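Local coordinates for CYCLIN domain-containing protein (Chaetomium thermophilum, PDB 6Z3U) that serves as the cyclin subunit of the CAK complex, where it probably regulates the cyclin-dependent serine/threonine kinase partner, at residues K186-A191 with S237-A242; G194-L199 with A208-A213; A243-L246 with L251-R254. One frame throughout, in Å; residues are numbered along the deposited sequence.

Contact 1: residues K186-A191 with S237-A242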
loop_
_atom_site.group_PDB
_atom_site.type_symbol
_atom_site.label_atom_id
_atom_site.label_comp_id
_atom_site.label_asym_id
_atom_site.label_seq_id
_atom_site.Cartn_x
_atom_site.Cartn_y
_atom_site.Cartn_z
ATOM N N LYS A 186 -0.372 7.771 4.586
ATOM C CA LYS A 186 0.886 7.845 5.315
ATOM C C LYS A 186 0.615 8.408 6.700
ATOM O O LYS A 186 0.024 9.485 6.833
ATOM C CB LYS A 186 1.898 8.710 4.562
ATOM C CG LYS A 186 2.199 8.196 3.162
ATOM C CD LYS A 186 3.084 9.151 2.387
ATOM C CE LYS A 186 3.568 8.521 1.090
ATOM N NZ LYS A 186 4.292 7.236 1.315
ATOM N N HIS A 187 1.036 7.677 7.723
ATOM C CA HIS A 187 0.785 8.049 9.105
ATOM C C HIS A 187 2.082 8.388 9.826
ATOM O O HIS A 187 3.163 7.940 9.429
ATOM C CB HIS A 187 0.070 6.910 9.842
ATOM C CG HIS A 187 -1.212 6.490 9.196
ATOM N ND1 HIS A 187 -2.271 7.353 9.018
ATOM C CD2 HIS A 187 -1.604 5.301 8.682
ATOM C CE1 HIS A 187 -3.262 6.715 8.421
ATOM N NE2 HIS A 187 -2.883 5.467 8.208
ATOM N N PRO A 188 2.011 9.167 10.907
ATOM C CA PRO A 188 3.233 9.566 11.628
ATOM C C PRO A 188 3.589 8.692 12.826
ATOM O O PRO A 188 4.528 9.044 13.549
ATOM C CB PRO A 188 2.878 10.985 12.096
ATOM C CG PRO A 188 1.353 11.120 11.950
ATOM C CD PRO A 188 0.823 9.789 11.511
ATOM N N PHE A 189 2.880 7.586 13.053
ATOM C CA PHE A 189 3.179 6.746 14.208
ATOM C C PHE A 189 4.585 6.166 14.112
ATOM O O PHE A 189 5.393 6.309 15.036
ATOM C CB PHE A 189 2.139 5.631 14.330
ATOM C CG PHE A 189 0.720 6.126 14.366
ATOM C CD1 PHE A 189 0.212 6.731 15.504
ATOM C CD2 PHE A 189 -0.104 5.986 13.264
ATOM C CE1 PHE A 189 -1.090 7.188 15.540
ATOM C CE2 PHE A 189 -1.408 6.439 13.295
ATOM C CZ PHE A 189 -1.901 7.042 14.435
ATOM N N ARG A 190 4.897 5.507 12.995
ATOM C CA ARG A 190 6.235 4.952 12.827
ATOM C C ARG A 190 7.287 6.050 12.743
ATOM O O ARG A 190 8.425 5.852 13.182
ATOM C CB ARG A 190 6.286 4.072 11.581
ATOM C CG ARG A 190 7.474 3.130 11.542
ATOM C CD ARG A 190 7.426 2.240 10.313
ATOM N NE ARG A 190 6.292 1.319 10.343
ATOM C CZ ARG A 190 5.113 1.548 9.768
ATOM N NH1 ARG A 190 4.889 2.676 9.105
ATOM N NH2 ARG A 190 4.151 0.641 9.860
ATOM N N ALA A 191 6.930 7.205 12.176
ATOM C CA ALA A 191 7.845 8.341 12.173
ATOM C C ALA A 191 8.225 8.756 13.587
ATOM O O ALA A 191 9.361 9.186 13.825
ATOM C CB ALA A 191 7.213 9.514 11.425
ATOM N N SER A 237 6.008 13.753 8.763
ATOM C CA SER A 237 7.138 14.245 9.544
ATOM C C SER A 237 6.776 15.546 10.247
ATOM O O SER A 237 7.094 15.736 11.426
ATOM C CB SER A 237 8.357 14.451 8.646
ATOM O OG SER A 237 8.113 15.453 7.673
ATOM N N GLN A 238 6.101 16.450 9.537
ATOM C CA GLN A 238 5.702 17.717 10.138
ATOM C C GLN A 238 4.709 17.494 11.273
ATOM O O GLN A 238 4.853 18.062 12.362
ATOM C CB GLN A 238 5.109 18.630 9.063
ATOM C CG GLN A 238 6.115 19.054 8.003
ATOM C CD GLN A 238 5.465 19.739 6.817
ATOM O OE1 GLN A 238 4.243 19.860 6.749
ATOM N NE2 GLN A 238 6.281 20.189 5.873
ATOM N N ILE A 239 3.686 16.669 11.033
ATOM C CA ILE A 239 2.720 16.362 12.084
ATOM C C ILE A 239 3.404 15.650 13.244
ATOM O O ILE A 239 3.141 15.946 14.417
ATOM C CB ILE A 239 1.560 15.521 11.514
ATOM C CG1 ILE A 239 0.797 16.318 10.455
ATOM C CG2 ILE A 239 0.625 15.077 12.630
ATOM C CD1 ILE A 239 -0.223 15.501 9.695
ATOM N N MET A 240 4.287 14.697 12.937
ATOM C CA MET A 240 4.971 13.947 13.985
ATOM C C MET A 240 5.777 14.873 14.887
ATOM O O MET A 240 5.703 14.779 16.117
ATOM C CB MET A 240 5.871 12.881 13.357
ATOM C CG MET A 240 6.724 12.121 14.354
ATOM S SD MET A 240 8.309 12.919 14.650
ATOM C CE MET A 240 8.400 12.837 16.433
ATOM N N LEU A 241 6.564 15.772 14.291
ATOM C CA LEU A 241 7.331 16.722 15.089
ATOM C C LEU A 241 6.419 17.635 15.900
ATOM O O LEU A 241 6.768 18.029 17.019
ATOM C CB LEU A 241 8.246 17.550 14.184
ATOM C CG LEU A 241 9.417 16.807 13.535
ATOM C CD1 LEU A 241 10.015 17.631 12.407
ATOM C CD2 LEU A 241 10.482 16.468 14.567
ATOM N N ALA A 242 5.243 17.969 15.362
ATOM C CA ALA A 242 4.325 18.844 16.085
ATOM C C ALA A 242 3.775 18.161 17.330
ATOM O O ALA A 242 3.718 18.771 18.405
ATOM C CB ALA A 242 3.187 19.281 15.164
#
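Pro188 lays its ring carbons against the start of the Met240 side chain, with its CB 3.8 Å from Met240 CB. The next ring carbon round, Pro188 CG, meets the CG2 branch of Ile239 at 4.1 Å, so the proline bridges two successive residues of helix 236-247. Met240 carries the contact from the other side. Its CG stands anti to the backbone N (chi1 175°), which turns the thioether chain toward helix 189-200: Met240 CG comes within 3.8 Å of Ala191 C and 4.0 Å from Ala191 CB. The bend at chi2 (-89°) then lays Met240 SD alongside the backbone there, 4.0 Å from Ala191 O. The contact is van der Waals packing, with no hydrogen bond between the segments.

Away from this seam, Arg190 forms salt bridges with Glu109, with Glu53 of the RING-type subunit and with Asp247 of the kinase subunit. Gln238 bonds to the backbone O of Val60 of the RING-type subunit. Pro188 is the N-cap residue of helix 189-200, so the packing joins the beginning of that helix to helix 236-247 within the C-terminal cyclin domain, part of the all-helical packing of the cyclin fold.

Contact 2: residues G194-L199 with A208-A213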
loop_
_atom_site.group_PDB
_atom_site.type_symbol
_atom_site.label_atom_id
_atom_site.label_comp_id
_atom_site.label_asym_id
_atom_site.label_seq_id
_atom_site.Cartn_x
_atom_site.Cartn_y
_atom_site.Cartn_z
ATOM N N GLY A 194 10.834 6.494 14.973
ATOM C CA GLY A 194 12.087 6.799 14.304
ATOM C C GLY A 194 12.755 8.039 14.867
ATOM O O GLY A 194 13.981 8.085 15.008
ATOM N N ALA A 195 11.960 9.056 15.205
ATOM C CA ALA A 195 12.520 10.280 15.765
ATOM C C ALA A 195 13.098 10.058 17.156
ATOM O O ALA A 195 14.058 10.736 17.539
ATOM C CB ALA A 195 11.449 11.371 15.811
ATOM N N ILE A 196 12.539 9.119 17.923
ATOM C CA ILE A 196 13.057 8.856 19.261
ATOM C C ILE A 196 14.457 8.256 19.191
ATOM O O ILE A 196 15.326 8.579 20.009
ATOM C CB ILE A 196 12.094 7.939 20.038
ATOM C CG1 ILE A 196 10.769 8.655 20.310
ATOM C CG2 ILE A 196 12.733 7.471 21.341
ATOM C CD1 ILE A 196 10.884 9.857 21.231
ATOM N N MET A 197 14.699 7.372 18.222
ATOM C CA MET A 197 16.017 6.757 18.111
ATOM C C MET A 197 17.089 7.794 17.798
ATOM O O MET A 197 18.194 7.738 18.350
ATOM C CB MET A 197 15.997 5.649 17.060
ATOM C CG MET A 197 15.181 4.443 17.495
ATOM S SD MET A 197 15.060 3.139 16.259
ATOM C CE MET A 197 14.045 3.917 15.009
ATOM N N GLU A 198 16.786 8.750 16.915
ATOM C CA GLU A 198 17.755 9.804 16.629
ATOM C C GLU A 198 18.084 10.597 17.889
ATOM O O GLU A 198 19.230 11.022 18.083
ATOM C CB GLU A 198 17.222 10.727 15.532
ATOM C CG GLU A 198 18.145 11.894 15.196
ATOM C CD GLU A 198 19.521 11.450 14.738
ATOM O OE1 GLU A 198 19.606 10.487 13.947
ATOM O OE2 GLU A 198 20.520 12.065 15.175
ATOM N N LEU A 199 17.092 10.805 18.760
ATOM C CA LEU A 199 17.341 11.501 20.018
ATOM C C LEU A 199 18.113 10.629 20.998
ATOM O O LEU A 199 18.926 11.142 21.777
ATOM C CB LEU A 199 16.020 11.949 20.644
ATOM C CG LEU A 199 15.289 13.101 19.954
ATOM C CD1 LEU A 199 13.819 13.112 20.345
ATOM C CD2 LEU A 199 15.946 14.426 20.313
ATOM N N ALA A 208 14.439 8.596 30.687
ATOM C CA ALA A 208 13.119 8.730 31.294
ATOM C C ALA A 208 12.350 9.897 30.688
ATOM O O ALA A 208 11.129 9.823 30.510
ATOM C CB ALA A 208 13.254 8.903 32.807
ATOM N N ARG A 209 13.050 10.990 30.376
ATOM C CA ARG A 209 12.416 12.105 29.683
ATOM C C ARG A 209 11.960 11.694 28.290
ATOM O O ARG A 209 10.877 12.088 27.841
ATOM C CB ARG A 209 13.390 13.281 29.605
ATOM C CG ARG A 209 12.929 14.438 28.733
ATOM C CD ARG A 209 14.041 15.465 28.574
ATOM N NE ARG A 209 13.580 16.699 27.942
ATOM C CZ ARG A 209 14.384 17.655 27.489
ATOM N NH1 ARG A 209 15.702 17.527 27.588
ATOM N NH2 ARG A 209 13.870 18.743 26.929
ATOM N N LEU A 210 12.784 10.913 27.585
ATOM C CA LEU A 210 12.428 10.476 26.238
ATOM C C LEU A 210 11.184 9.598 26.254
ATOM O O LEU A 210 10.301 9.743 25.400
ATOM C CB LEU A 210 13.596 9.720 25.606
ATOM C CG LEU A 210 14.531 10.512 24.690
ATOM C CD1 LEU A 210 15.611 9.597 24.126
ATOM C CD2 LEU A 210 13.762 11.186 23.565
ATOM N N VAL A 211 11.104 8.668 27.207
ATOM C CA VAL A 211 9.949 7.779 27.283
ATOM C C VAL A 211 8.671 8.587 27.469
ATOM O O VAL A 211 7.680 8.389 26.756
ATOM C CB VAL A 211 10.137 6.752 28.414
ATOM C CG1 VAL A 211 8.874 5.925 28.598
ATOM C CG2 VAL A 211 11.330 5.855 28.124
ATOM N N ALA A 212 8.678 9.521 28.424
ATOM C CA ALA A 212 7.488 10.327 28.672
ATOM C C ALA A 212 7.069 11.100 27.427
ATOM O O ALA A 212 5.878 11.176 27.107
ATOM C CB ALA A 212 7.738 11.285 29.837
ATOM N N ALA A 213 8.034 11.680 26.710
ATOM C CA ALA A 213 7.704 12.429 25.502
ATOM C C ALA A 213 7.055 11.527 24.461
ATOM O O ALA A 213 6.038 11.887 23.856
ATOM C CB ALA A 213 8.960 13.090 24.935
#
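No ring or other flat group takes part where Ile196 and Leu199 meet Leu210; there are no faces or edges to match, and the contact is made by branched aliphatic ends. Leu210 CD2 does most of the work. It touches both residues of helix 189-200, 3.9 Å from Ile196 CD1 and 3.8 Å from Leu199 CD1, and it also lies 3.8 Å from Leu199 CB. Its sister methyl, Leu210 CD1, approaches the backbone instead, 4.1 Å from Leu199 C.

The two partners receive the leucine differently. Ile196 and Leu210 run past each other in opposite directions, touching at their terminal methyls. In Ile196, CG1 stands anti to the carbonyl carbon (chi1 -66°), and the second torsion then carries CD1 to Leu210. Leu199 instead crosses Leu210 at a slant and offers both CB and CD1 to one methyl. The backbones stay well apart, with 7.2 Å between the CA atoms of Ile196 and Leu210, and the side chains span the gap without any hydrogen bond.

From helix 189-200, Glu198 makes a salt bridge to Arg19 of the RING-type subunit, and Ile196 also packs on His24 of that chain. Arg209 is paired with Asp248, just ahead of helix 249-261. Leu210 continues past this contact to Leu251 on that same helix, while Ala195 and Ala213 both pack against helix 236-247, so the helices 189-200 and 207-221 are backed by helices 236-247 and 249-261.

Contact 3: residues A243-L246 with L251-R254; sequences ALSL and LAER
Leu244 is where A243-L246 first meets L251-R254, and it meets two residues there. Its CG lies 4.3 Å from Ala252 CB, and its CD1 makes a looser methyl-to-methyl contact with Leu251 CD1 at 4.5 Å. The carbonyl carbon of Leu244 is also 4.3 Å from Ala252 CB, so the alanine methyl faces main chain as well as side chain.

Ser245 follows and makes the nearest approach. Ala252 CB points at its backbone, 3.5 Å from Ser245 CA and 3.6 Å from Ser245 CB. The hydroxyl is placed anti to the backbone N (chi1 -171°), with Ser245 OG 4.0 Å from Ala252 CB; OG has its hydrogen bond outside these two segments. Ser245 O in turn accepts a bond from Arg326 NH2 of helix 313-330. Leu246 turns away from Ala252 and packs on that same helix, against Arg326 and Leu329.

On the other segment, Arg254 takes no part in the contact and forms salt bridges with Asp204 and Asp258. The CA atoms of Ser245 and Ala252 are 4.9 Å apart, a separation compatible with the small side chains at both positions. With no hydrogen bond across it, the contact joins helices 236-247 and 249-261, which follow each other with just one residue between, through van der Waals packing; the polar groups of Ser245 and Arg254 find their partners outside the interface.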
loop_
_atom_site.group_PDB
_atom_site.type_symbol
_atom_site.label_atom_id
_atom_site.label_comp_id
_atom_site.label_asym_id
_atom_site.label_seq_id
_atom_site.Cartn_x
_atom_site.Cartn_y
_atom_site.Cartn_z
ATOM N N ALA A 243 3.375 16.893 17.212
ATOM C CA ALA A 243 2.892 16.166 18.382
ATOM C C ALA A 243 3.990 16.019 19.425
ATOM O O ALA A 243 3.730 16.110 20.630
ATOM C CB ALA A 243 2.358 14.797 17.966
ATOM N N LEU A 244 5.230 15.791 18.981
ATOM C CA LEU A 244 6.349 15.737 19.916
ATOM C C LEU A 244 6.632 17.111 20.508
ATOM O O LEU A 244 6.967 17.227 21.693
ATOM C CB LEU A 244 7.590 15.181 19.216
ATOM C CG LEU A 244 8.895 15.187 20.017
ATOM C CD1 LEU A 244 8.763 14.376 21.299
ATOM C CD2 LEU A 244 10.039 14.654 19.167
ATOM N N SER A 245 6.505 18.166 19.697
ATOM C CA SER A 245 6.710 19.517 20.208
ATOM C C SER A 245 5.712 19.851 21.307
ATOM O O SER A 245 6.045 20.577 22.250
ATOM C CB SER A 245 6.600 20.531 19.069
ATOM O OG SER A 245 6.999 21.821 19.498
ATOM N N LEU A 246 4.484 19.340 21.197
ATOM C CA LEU A 246 3.499 19.548 22.251
ATOM C C LEU A 246 3.835 18.735 23.494
ATOM O O LEU A 246 3.584 19.188 24.617
ATOM C CB LEU A 246 2.107 19.182 21.736
ATOM C CG LEU A 246 1.530 20.114 20.670
ATOM C CD1 LEU A 246 0.454 19.408 19.866
ATOM C CD2 LEU A 246 0.972 21.372 21.312
ATOM N N LEU A 251 12.763 18.695 23.096
ATOM C CA LEU A 251 13.230 17.615 22.233
ATOM C C LEU A 251 12.971 17.930 20.764
ATOM O O LEU A 251 13.827 17.677 19.909
ATOM C CB LEU A 251 12.551 16.304 22.623
ATOM C CG LEU A 251 12.876 15.749 24.011
ATOM C CD1 LEU A 251 12.069 14.489 24.276
ATOM C CD2 LEU A 251 14.362 15.473 24.158
ATOM N N ALA A 252 11.797 18.482 20.454
ATOM C CA ALA A 252 11.462 18.783 19.065
ATOM C C ALA A 252 12.403 19.832 18.489
ATOM O O ALA A 252 12.911 19.684 17.373
ATOM C CB ALA A 252 10.010 19.251 18.968
ATOM N N GLU A 253 12.640 20.912 19.238
ATOM C CA GLU A 253 13.573 21.931 18.771
ATOM C C GLU A 253 14.980 21.364 18.645
ATOM O O GLU A 253 15.704 21.683 17.697
ATOM C CB GLU A 253 13.552 23.128 19.720
ATOM C CG GLU A 253 12.315 24.002 19.573
ATOM C CD GLU A 253 12.282 25.147 20.567
ATOM O OE1 GLU A 253 13.303 25.377 21.248
ATOM O OE2 GLU A 253 11.229 25.814 20.669
ATOM N N ARG A 254 15.373 20.489 19.571
ATOM C CA ARG A 254 16.702 19.891 19.505
ATOM C C ARG A 254 16.891 19.120 18.205
ATOM O O ARG A 254 17.902 19.281 17.513
ATOM C CB ARG A 254 16.918 18.969 20.708
ATOM C CG ARG A 254 18.261 18.246 20.722
ATOM C CD ARG A 254 19.429 19.196 20.526
ATOM N NE ARG A 254 20.713 18.526 20.713
ATOM C CZ ARG A 254 21.273 18.289 21.896
ATOM N NH1 ARG A 254 22.445 17.672 21.960
ATOM N NH2 ARG A 254 20.662 18.656 23.015
#

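In the fold
All three contacts lie in the C-terminal cyclin domain, on the same side of the chain's centre. Contact 2 falls within the chain between the two segments of contact 1, and contact 3 follows both. Contacts 1 and 2 share helix 189-200, with centres 14 Å apart; contacts 1 and 3 share helix 236-247, at 12 Å. Contacts 2 and 3 share no helix but have the nearest centres, about 10 Å, and are joined by Ala213, which touches both Leu244 and Leu251. Met240 CE likewise reaches Ala195. Packing contacts thus link four helices, and the RING-type subunit touches the segments of contacts 1 and 2 but not those of contact 3.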